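Natural killer cell receptor Ly49C (Mus musculus, PDB 3C8J) serves as a disulfide-linked homodimeric lectin-like receptor on natural killer cells that recognises class I MHC molecules. Local coordinates at residues Lys90-Ile95 with Tyr111-Lys117. The protein carries 4 engineered substitutions. Residues are numbered along the deposited sequence; the frame is centred on the assembly and turned at random.
Engineered in segment 111-117: G112 (natural residue Ser).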
# COMPACT_ATOMS: atom_id res chain seq x y z
N LYS A 90 0.57 6.31 -0.68
CA LYS A 90 1.99 6.69 -0.74
C LYS A 90 2.83 5.50 -1.22
O LYS A 90 2.49 4.35 -0.94
CB LYS A 90 2.41 7.09 0.66
CG LYS A 90 3.59 7.97 0.70
CD LYS A 90 3.90 8.54 2.10
CE LYS A 90 5.29 9.20 2.07
NZ LYS A 90 5.58 10.00 3.29
N CYS A 91 3.94 5.74 -1.92
CA CYS A 91 4.86 4.61 -2.20
C CYS A 91 6.27 4.90 -1.74
O CYS A 91 6.68 6.06 -1.69
CB CYS A 91 4.87 4.17 -3.66
SG CYS A 91 3.25 3.81 -4.34
N TYR A 92 6.98 3.82 -1.42
CA TYR A 92 8.31 3.88 -0.87
C TYR A 92 9.29 3.00 -1.65
O TYR A 92 8.90 2.00 -2.26
CB TYR A 92 8.30 3.39 0.59
CG TYR A 92 7.24 3.98 1.47
CD1 TYR A 92 5.99 3.43 1.54
CD2 TYR A 92 7.51 5.12 2.26
CE1 TYR A 92 5.00 3.98 2.36
CE2 TYR A 92 6.54 5.68 3.10
CZ TYR A 92 5.28 5.10 3.13
OH TYR A 92 4.31 5.65 3.93
N TYR A 93 10.56 3.38 -1.58
CA TYR A 93 11.69 2.58 -2.00
C TYR A 93 12.48 2.22 -0.76
O TYR A 93 12.87 3.11 0.02
CB TYR A 93 12.64 3.38 -2.91
CG TYR A 93 12.34 3.33 -4.38
CD1 TYR A 93 11.84 4.45 -5.03
CD2 TYR A 93 12.57 2.19 -5.14
CE1 TYR A 93 11.56 4.44 -6.37
CE2 TYR A 93 12.28 2.17 -6.50
CZ TYR A 93 11.78 3.30 -7.10
OH TYR A 93 11.49 3.33 -8.44
N PHE A 94 12.74 0.95 -0.55
CA PHE A 94 13.63 0.59 0.53
C PHE A 94 14.91 0.18 -0.14
O PHE A 94 14.96 -0.83 -0.84
CB PHE A 94 13.04 -0.51 1.41
CG PHE A 94 11.69 -0.18 1.98
CD1 PHE A 94 10.55 -0.36 1.23
CD2 PHE A 94 11.55 0.31 3.27
CE1 PHE A 94 9.30 -0.04 1.74
CE2 PHE A 94 10.29 0.62 3.80
CZ PHE A 94 9.18 0.45 3.03
N ILE A 95 15.94 1.02 0.01
CA ILE A 95 17.23 0.77 -0.61
C ILE A 95 18.11 0.01 0.38
O ILE A 95 18.50 0.53 1.43
CB ILE A 95 17.88 2.07 -1.09
CG1 ILE A 95 16.89 2.83 -1.97
CG2 ILE A 95 19.18 1.77 -1.86
CD1 ILE A 95 17.49 3.94 -2.76
N TYR A 111 16.11 8.48 -8.29
CA TYR A 111 14.86 7.87 -8.75
C TYR A 111 13.70 8.86 -8.73
O TYR A 111 12.56 8.48 -8.95
CB TYR A 111 14.51 6.64 -7.92
CG TYR A 111 15.58 5.61 -7.99
CD1 TYR A 111 16.34 5.31 -6.87
CD2 TYR A 111 15.87 4.96 -9.18
CE1 TYR A 111 17.36 4.36 -6.92
CE2 TYR A 111 16.87 4.02 -9.25
CZ TYR A 111 17.62 3.73 -8.12
OH TYR A 111 18.63 2.79 -8.17
N GLY A 112 14.00 10.13 -8.45
CA GLY A 112 12.96 11.14 -8.30
C GLY A 112 11.98 10.91 -7.16
O GLY A 112 10.91 11.47 -7.14
N VAL A 113 12.36 10.08 -6.20
CA VAL A 113 11.52 9.84 -5.03
C VAL A 113 12.37 10.19 -3.84
O VAL A 113 13.28 9.45 -3.50
CB VAL A 113 11.03 8.37 -4.96
CG1 VAL A 113 10.25 8.12 -3.71
CG2 VAL A 113 10.17 8.03 -6.18
N PRO A 114 12.11 11.34 -3.22
CA PRO A 114 13.09 11.85 -2.25
C PRO A 114 13.13 11.07 -0.92
O PRO A 114 12.22 10.33 -0.60
CB PRO A 114 12.66 13.31 -2.04
CG PRO A 114 11.61 13.59 -3.15
CD PRO A 114 10.96 12.26 -3.38
N ILE A 115 14.22 11.25 -0.17
CA ILE A 115 14.41 10.57 1.11
C ILE A 115 13.19 10.78 2.01
O ILE A 115 12.59 11.85 2.01
CB ILE A 115 15.78 10.95 1.76
CG1 ILE A 115 16.09 10.15 3.02
CG2 ILE A 115 15.92 12.48 1.98
CD1 ILE A 115 17.47 10.50 3.64
N LEU A 116 12.82 9.76 2.77
CA LEU A 116 11.53 9.73 3.45
C LEU A 116 11.21 10.87 4.40
O LEU A 116 12.00 11.22 5.28
CB LEU A 116 11.33 8.41 4.18
CG LEU A 116 9.96 8.21 4.85
CD1 LEU A 116 8.84 8.12 3.84
CD2 LEU A 116 9.99 7.02 5.75
N LYS A 117 10.02 11.43 4.20
CA LYS A 117 9.37 12.26 5.19
C LYS A 117 8.22 11.47 5.81
O LYS A 117 7.41 10.87 5.10
CB LYS A 117 8.89 13.57 4.54
CG LYS A 117 7.72 14.25 5.24
CD LYS A 117 8.04 15.71 5.55
CE LYS A 117 6.76 16.47 5.76
NZ LYS A 117 7.02 17.73 6.46
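Two tyrosines, Y93 and Y111, lie nearly parallel yet hardly overlap: their planes differ by 29° and the ring centroids stand 5.3 Å apart, so the rings are slid past one another. The Y93 ring gains its closer apolar contacts from two aliphatic groups. CG2 of V113 comes in at the ring edge, close to its plane, 3.9 Å from CE1 of Y93, while CB of Y111 approaches the same CE1 obliquely. V113 holds CG1 anti to the backbone N and CG2 anti to the carbonyl carbon, and CG2 is the branch that meets the tyrosine. The Y111 ring receives CD1 of I95 at its own edge, 4.2 Å from CE1 of Y111.

Toward the start of the strand, CD1 of L116 meets the edge of the Y92 ring in its plane, 3.4 Å from CE2 of Y92. The one hydrogen bond between the segments runs from K90 NZ to K117 O at 2.7 Å; the C=O...N angle of 169° places the ammonium almost straight out from the carbonyl. An extended K90 side chain delivers it there, and E123 binds both this NZ, as a salt bridge, and the hydroxyl of Y92.

F201 of the second subunit stacks on Y93 and packs against V113, so Y93 and V113 form part of the contact between subunits. G112, engineered and with positive phi, is the C-prime position of a Schellman motif ending helix 101-110, with V113 N bonded to C108 O; the loop 111-117 then packs across 90-95, end-to-end directions 115° apart, within the C-type lectin-like fold.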